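Local coordinates for sugar-phosphate aldolase (Thermotoga maritima, PDB 1PVT), which belongs to the class II aldolase and adducin N-terminal domain family of the AraD-like clan, a fold built around a central mixed beta-sheet flanked by helices, at residues K20-A25 against R209-E214; E24-N29 against G66-E71; L61-G66 against K98-F103. All coordinates share one frame; numbering follows the deposited sequence.

Contact 1: K20-A25 against R209-E214; sequences KGLSEA and RVEILE
K20 and E211 form the one salt bridge of this contact, K20 NZ lying 2.6 Å from E211 OE1. The ammonium nitrogen comes in from above the carboxylate, 56° out of its plane, and the two side chains cross at about a right angle. The lysine chain bends at chi3 (67°), which turns CE away from a straight run, and both CD and CE then also lie near E211 OE1. On the helix side the glutamate is extended beyond CG, with CD anti to CA (chi2 -167°), and its tip comes nearer to the loop than its first bond suggests. K20 is exposed and E211 partly so, which places the ion pair toward solvent.

Inward of the ion pair, L22 points at the helix and packs on V210, E211 and E214 of the face turned to it. L22 CD2 lies 3.5 Å from E214 CG, the two chains sliding past each other in opposite directions. The other methyl, CD1, is 4.2 Å from E211 CG, and V210 CG1 is a looser neighbour at 4.4 Å from L22 CD2. Thus both glutamates lend their aliphatic CG to the leucine. The buried carboxylate of E214 turns elsewhere: OE2 accepts from N130 ND2 and OE1 makes a weak bond with L131 N, at the start of helix 129-134.

In the fold, 20-25 connects helix 2-19 to strand 28-34. Its partner, 209-214, is a middle part of the long helix 203-224. L22 O is bonded to T126 OG1 of strand 122-126, whose T126 side chain also meets V210. Y207, one turn back on helix 203-224, touches both K20 and L22, and helix 152-157 packs on R209 and I212.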
# COMPACT_ATOMS: atom_id res chain seq x y z
N LYS A 20 7.60 -10.56 -10.14
CA LYS A 20 8.56 -9.55 -10.57
C LYS A 20 9.49 -9.18 -9.43
O LYS A 20 10.26 -8.23 -9.53
CB LYS A 20 7.83 -8.33 -11.12
CG LYS A 20 7.06 -8.67 -12.36
CD LYS A 20 6.45 -7.46 -13.03
CE LYS A 20 7.52 -6.55 -13.60
NZ LYS A 20 6.93 -5.38 -14.30
N GLY A 21 9.41 -9.95 -8.36
CA GLY A 21 10.29 -9.72 -7.23
C GLY A 21 10.03 -8.45 -6.44
O GLY A 21 10.77 -8.13 -5.50
N LEU A 22 9.00 -7.72 -6.81
CA LEU A 22 8.66 -6.50 -6.11
C LEU A 22 8.39 -6.75 -4.62
O LEU A 22 8.59 -5.87 -3.78
CB LEU A 22 7.45 -5.86 -6.79
CG LEU A 22 7.81 -5.35 -8.18
CD1 LEU A 22 6.56 -4.97 -8.99
CD2 LEU A 22 8.72 -4.17 -8.00
N SER A 23 7.96 -7.96 -4.28
CA SER A 23 7.69 -8.28 -2.88
C SER A 23 8.32 -9.63 -2.50
O SER A 23 8.23 -10.61 -3.25
CB SER A 23 6.19 -8.30 -2.65
OG SER A 23 5.93 -8.25 -1.26
N GLU A 24 8.95 -9.69 -1.33
CA GLU A 24 9.59 -10.92 -0.87
C GLU A 24 9.23 -11.33 0.55
O GLU A 24 8.90 -10.48 1.39
CB GLU A 24 11.11 -10.79 -0.96
CG GLU A 24 11.68 -11.07 -2.34
CD GLU A 24 13.20 -11.06 -2.35
OE1 GLU A 24 13.79 -11.53 -3.35
OE2 GLU A 24 13.79 -10.59 -1.36
N ALA A 25 9.32 -12.62 0.84
CA ALA A 25 8.99 -13.10 2.16
C ALA A 25 7.54 -12.69 2.39
O ALA A 25 6.69 -12.89 1.53
CB ALA A 25 9.89 -12.46 3.19
N ARG A 209 1.60 1.98 -10.13
CA ARG A 209 2.47 3.05 -9.69
C ARG A 209 3.74 2.50 -9.03
O ARG A 209 4.79 3.12 -9.08
CB ARG A 209 1.73 3.98 -8.74
CG ARG A 209 0.50 4.64 -9.34
CD ARG A 209 -0.08 5.60 -8.32
NE ARG A 209 -1.53 5.74 -8.36
CZ ARG A 209 -2.18 6.63 -9.10
NH1 ARG A 209 -1.51 7.46 -9.87
NH2 ARG A 209 -3.50 6.69 -9.03
N VAL A 210 3.63 1.33 -8.41
CA VAL A 210 4.80 0.71 -7.80
C VAL A 210 5.75 0.41 -8.94
O VAL A 210 6.88 0.89 -8.96
CB VAL A 210 4.44 -0.60 -7.12
CG1 VAL A 210 5.70 -1.30 -6.67
CG2 VAL A 210 3.56 -0.33 -5.93
N GLU A 211 5.27 -0.37 -9.91
CA GLU A 211 6.07 -0.73 -11.08
C GLU A 211 6.81 0.48 -11.62
O GLU A 211 8.04 0.49 -11.68
CB GLU A 211 5.17 -1.27 -12.18
CG GLU A 211 5.07 -2.75 -12.21
CD GLU A 211 4.43 -3.23 -13.49
OE1 GLU A 211 4.51 -4.45 -13.77
OE2 GLU A 211 3.86 -2.39 -14.22
N ILE A 212 6.05 1.49 -12.00
CA ILE A 212 6.62 2.72 -12.55
C ILE A 212 7.67 3.35 -11.62
O ILE A 212 8.77 3.65 -12.07
CB ILE A 212 5.49 3.73 -12.91
CG1 ILE A 212 4.69 3.16 -14.08
CG2 ILE A 212 6.07 5.08 -13.29
CD1 ILE A 212 3.47 3.94 -14.44
N LEU A 213 7.35 3.53 -10.35
CA LEU A 213 8.33 4.09 -9.44
C LEU A 213 9.60 3.25 -9.49
O LEU A 213 10.71 3.78 -9.57
CB LEU A 213 7.81 4.12 -8.01
CG LEU A 213 6.91 5.31 -7.69
CD1 LEU A 213 6.70 5.38 -6.18
CD2 LEU A 213 7.56 6.61 -8.18
N GLU A 214 9.43 1.94 -9.44
CA GLU A 214 10.57 1.03 -9.48
C GLU A 214 11.40 1.26 -10.74
O GLU A 214 12.62 1.41 -10.67
CB GLU A 214 10.09 -0.42 -9.50
CG GLU A 214 10.62 -1.29 -8.38
CD GLU A 214 12.10 -1.11 -8.14
OE1 GLU A 214 12.50 -0.04 -7.61
OE2 GLU A 214 12.87 -2.03 -8.47

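Contact 2: E24-N29 against G66-E71; sequences EANAGN and GSRMRE
N26 and R68 meet through their aliphatic parts, N26 CB lying 3.5 Å from R68 CG and 3.4 Å from S67 O. N26 CG stands between the backbone N and the carbonyl carbon (chi1 38°). N26 belongs to the type II' beta turn E24-A27 that precedes strand 28-34, whereas R68 occupies the N-cap position of the short helix 69-72. The arginine chain bends at chi3 (-79°), a torsion that sets NE; R68 NE then donates to E71 OE1 at 3.2 Å in a salt bridge. That oxygen lies in the guanidinium plane, yet the nitrogen stands above the carboxylate plane. G66 O lies over one face of the R68 guanidinium and R70 NH2 over the opposite one, both offset toward the rim.

M69, a selenomethionine, folds back through bends at chi2 and chi3. The latter, 91°, carries CE to 3.1 Å from G28 O. The backbone angles at G28 are ones at which a CB would press on A27 O, and G28 has none.

No direct hydrogen bond joins the segments; water does the bridging. One water accepts from R70 N and gives A25 O a weak bond. A second lies 2.6 Å from N29 OD1 and 2.7 Å from S67 O, but has more acceptors within reach than protons. The side-chain oxygens have protein partners too: N29 OD1 with T63 OG1, S67 OG with A64 O. Chemically, then, the segments meet through carbonyl oxygens, methylene groups and shared waters; the R68-E71 salt bridge lies within 66-71, with K78 a weak, distant second partner of E71.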
# COMPACT_ATOMS: atom_id res chain seq x y z
N GLU A 24 8.95 -9.69 -1.33
CA GLU A 24 9.59 -10.92 -0.87
C GLU A 24 9.23 -11.33 0.55
O GLU A 24 8.90 -10.48 1.39
CB GLU A 24 11.11 -10.79 -0.96
CG GLU A 24 11.68 -11.07 -2.34
CD GLU A 24 13.20 -11.06 -2.35
OE1 GLU A 24 13.79 -11.53 -3.35
OE2 GLU A 24 13.79 -10.59 -1.36
N ALA A 25 9.32 -12.62 0.84
CA ALA A 25 8.99 -13.10 2.16
C ALA A 25 7.54 -12.69 2.39
O ALA A 25 6.69 -12.89 1.53
CB ALA A 25 9.89 -12.46 3.19
N ASN A 26 7.27 -12.09 3.54
CA ASN A 26 5.92 -11.65 3.87
C ASN A 26 5.90 -10.14 3.96
O ASN A 26 4.95 -9.56 4.49
CB ASN A 26 5.51 -12.23 5.21
CG ASN A 26 6.65 -12.26 6.18
OD1 ASN A 26 7.39 -11.28 6.31
ND2 ASN A 26 6.82 -13.39 6.86
N ALA A 27 6.95 -9.52 3.45
CA ALA A 27 7.09 -8.08 3.49
C ALA A 27 6.27 -7.41 2.40
O ALA A 27 6.79 -7.07 1.33
CB ALA A 27 8.56 -7.70 3.32
N GLY A 28 5.00 -7.20 2.68
CA GLY A 28 4.14 -6.57 1.70
C GLY A 28 2.67 -6.90 1.93
O GLY A 28 2.32 -8.07 2.16
N ASN A 29 1.82 -5.88 1.89
CA ASN A 29 0.40 -6.08 2.11
C ASN A 29 -0.37 -5.24 1.15
O ASN A 29 0.17 -4.29 0.57
CB ASN A 29 0.03 -5.69 3.52
CG ASN A 29 0.77 -6.50 4.55
OD1 ASN A 29 0.47 -7.68 4.76
ND2 ASN A 29 1.76 -5.89 5.18
N GLY A 66 1.21 -12.45 8.31
CA GLY A 66 2.12 -13.50 7.89
C GLY A 66 1.95 -13.87 6.42
O GLY A 66 2.62 -14.77 5.90
N SER A 67 1.03 -13.15 5.77
CA SER A 67 0.72 -13.38 4.37
C SER A 67 1.86 -12.99 3.44
O SER A 67 2.50 -11.93 3.60
CB SER A 67 -0.56 -12.65 3.96
OG SER A 67 -0.33 -11.26 3.78
N ARG A 68 2.11 -13.86 2.47
CA ARG A 68 3.14 -13.69 1.47
C ARG A 68 2.47 -13.66 0.12
O ARG A 68 1.67 -14.53 -0.21
CB ARG A 68 4.14 -14.83 1.58
CG ARG A 68 4.95 -14.76 2.85
CD ARG A 68 5.83 -15.97 3.05
NE ARG A 68 5.07 -17.11 3.56
CZ ARG A 68 5.48 -17.89 4.57
NH1 ARG A 68 6.64 -17.65 5.18
NH2 ARG A 68 4.73 -18.92 4.95
N MSE A 69 2.80 -12.65 -0.67
CA MSE A 69 2.22 -12.48 -1.98
C MSE A 69 2.29 -13.72 -2.86
O MSE A 69 1.38 -13.97 -3.65
CB MSE A 69 2.90 -11.32 -2.71
CG MSE A 69 2.87 -10.02 -1.93
SE MSE A 69 1.09 -9.47 -1.30
CE MSE A 69 1.10 -10.34 0.45
N ARG A 70 3.37 -14.49 -2.73
CA ARG A 70 3.55 -15.67 -3.57
C ARG A 70 2.56 -16.72 -3.15
O ARG A 70 2.52 -17.80 -3.74
CB ARG A 70 4.97 -16.23 -3.46
CG ARG A 70 5.31 -16.90 -2.14
CD ARG A 70 6.68 -17.61 -2.21
NE ARG A 70 6.95 -18.39 -1.00
CZ ARG A 70 7.52 -17.90 0.10
NH1 ARG A 70 7.88 -16.62 0.14
NH2 ARG A 70 7.70 -18.68 1.16
N GLU A 71 1.77 -16.38 -2.14
CA GLU A 71 0.76 -17.27 -1.61
C GLU A 71 -0.65 -16.69 -1.68
O GLU A 71 -1.59 -17.40 -2.05
CB GLU A 71 1.09 -17.63 -0.16
CG GLU A 71 2.50 -18.20 0.01
CD GLU A 71 2.68 -18.97 1.32
OE1 GLU A 71 2.37 -18.42 2.40
OE2 GLU A 71 3.13 -20.14 1.25
O HOH W 1 6.03 -13.39 -1.73
O HOH W 2 2.31 -9.58 4.83

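Contact 3: L61-G66 against K98-F103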
# COMPACT_ATOMS: atom_id res chain seq x y z
N LEU A 61 -10.86 -4.98 2.57
CA LEU A 61 -10.16 -6.22 2.31
C LEU A 61 -8.69 -5.91 2.52
O LEU A 61 -8.17 -4.96 1.96
CB LEU A 61 -10.40 -6.66 0.86
CG LEU A 61 -11.72 -7.35 0.51
CD1 LEU A 61 -12.00 -7.26 -0.98
CD2 LEU A 61 -11.67 -8.80 0.99
N ILE A 62 -8.04 -6.71 3.35
CA ILE A 62 -6.63 -6.50 3.60
C ILE A 62 -5.96 -7.84 3.80
O ILE A 62 -6.54 -8.77 4.34
CB ILE A 62 -6.41 -5.61 4.84
CG1 ILE A 62 -4.93 -5.26 4.99
CG2 ILE A 62 -6.87 -6.34 6.08
CD1 ILE A 62 -4.64 -4.27 6.10
N THR A 63 -4.72 -7.94 3.35
CA THR A 63 -3.97 -9.17 3.49
C THR A 63 -3.89 -9.47 4.98
O THR A 63 -3.87 -8.56 5.81
CB THR A 63 -2.55 -9.04 2.87
OG1 THR A 63 -1.97 -7.78 3.21
CG2 THR A 63 -2.62 -9.14 1.36
N ALA A 64 -3.88 -10.75 5.32
CA ALA A 64 -3.81 -11.20 6.71
C ALA A 64 -2.38 -11.17 7.20
O ALA A 64 -1.46 -10.86 6.46
CB ALA A 64 -4.35 -12.62 6.84
N THR A 65 -2.19 -11.50 8.46
CA THR A 65 -0.87 -11.48 9.06
C THR A 65 -0.06 -12.70 8.64
O THR A 65 -0.57 -13.81 8.60
CB THR A 65 -0.98 -11.38 10.60
OG1 THR A 65 0.32 -11.46 11.19
CG2 THR A 65 -1.88 -12.49 11.13
N GLY A 66 1.21 -12.45 8.31
CA GLY A 66 2.12 -13.50 7.89
C GLY A 66 1.95 -13.87 6.42
O GLY A 66 2.62 -14.77 5.90
N LYS A 98 -5.80 -12.98 11.65
CA LYS A 98 -6.06 -11.57 11.90
C LYS A 98 -5.38 -10.83 10.77
O LYS A 98 -4.44 -11.34 10.17
CB LYS A 98 -5.46 -11.14 13.23
CG LYS A 98 -6.14 -11.77 14.42
CD LYS A 98 -5.43 -11.44 15.71
CE LYS A 98 -6.27 -11.84 16.91
NZ LYS A 98 -7.55 -11.06 16.97
N PRO A 99 -5.85 -9.62 10.44
CA PRO A 99 -5.18 -8.91 9.35
C PRO A 99 -3.69 -8.72 9.65
O PRO A 99 -3.18 -9.16 10.69
CB PRO A 99 -5.93 -7.57 9.30
CG PRO A 99 -7.27 -7.90 9.87
CD PRO A 99 -6.94 -8.82 11.01
N THR A 100 -3.01 -8.05 8.73
CA THR A 100 -1.60 -7.78 8.88
C THR A 100 -1.34 -6.83 10.04
O THR A 100 -2.20 -6.04 10.43
CB THR A 100 -1.03 -7.13 7.61
OG1 THR A 100 0.20 -6.48 7.92
CG2 THR A 100 -2.01 -6.12 7.05
N SER A 101 -0.14 -6.91 10.60
CA SER A 101 0.25 -6.04 11.69
C SER A 101 0.04 -4.57 11.31
O SER A 101 -0.36 -3.76 12.15
CB SER A 101 1.72 -6.26 12.04
OG SER A 101 2.04 -7.64 12.19
N GLU A 102 0.31 -4.21 10.06
CA GLU A 102 0.16 -2.81 9.64
C GLU A 102 -1.26 -2.40 9.31
O GLU A 102 -1.52 -1.36 8.70
CB GLU A 102 1.11 -2.49 8.47
CG GLU A 102 0.98 -3.35 7.24
CD GLU A 102 2.06 -3.04 6.22
OE1 GLU A 102 3.25 -3.08 6.60
OE2 GLU A 102 1.73 -2.76 5.05
N PHE A 103 -2.19 -3.24 9.73
CA PHE A 103 -3.61 -3.01 9.54
C PHE A 103 -3.98 -1.61 10.05
O PHE A 103 -4.62 -0.82 9.35
CB PHE A 103 -4.38 -4.13 10.26
CG PHE A 103 -5.73 -3.73 10.78
CD1 PHE A 103 -6.61 -2.96 10.02
CD2 PHE A 103 -6.14 -4.16 12.05
CE1 PHE A 103 -7.89 -2.61 10.51
CE2 PHE A 103 -7.40 -3.82 12.55
CZ PHE A 103 -8.28 -3.04 11.79
O HOH W 3 1.75 -9.15 9.07
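A64 and P99 form a single beta bridge, CA to CA 3.8 Å, that fastens the end of strand 58-63 in the central mixed sheet to the loop leading into helix 103-115. Two backbone bonds flank it. T65 N donates to K98 O at 2.8 Å (N-H...O 150°), and T100 N reaches a lone pair of T63 O at 3.1 Å, in the carbonyl plane but with a more bent N-H.

Beside the bridge, I62 packs on P99, T100 and F103. Its CG2 touches P99 CB at 3.6 Å. The other branch is extended, CD1 anti to CA (chi2 174°), and this methyl lies 3.4 Å from T100 CG2 and 4.2 Å from F103 CB. I62 crosses both P99 and T100 at about a right angle.

Further out, T63 OG1, besides its bond to N29, is bonded to I30 N of the adjoining strand 28-34, while K98 NZ finds N47 OD1. P99 packs on L82 of strand 79-84, and the F103 ring meets that of Y90 edge-to-face. T100 to F103 is a type I turn, and E102 within it is at the N-cap position of helix 103-115. The same residues hold an ST turn: T100 OG1 accepts from E102 N at 3.1 Å, with an N-H...O angle of 151°.

From the N terminus, helix 2-19 runs into loop 20-25, which meets helix 203-224 in contact 1, closing the longest loop. Contact 2 sets out from the same part of the chain, sharing E24 and A25, and closes a loop of 36 residues. Before it closes, 61-66 opens contact 3, spanning 31 residues; contacts 2 and 3 cross, sharing G66, and contact 3 nests within contact 1. N29 joins contacts 2 and 3 through T63; S23, against M69 and G28, links contacts 1 and 2. They tie loop 20-25 to helix 203-224, the turn before strand 28-34 to the start of helix 69-72, and the end of strand 58-63 to the entry of helix 103-115.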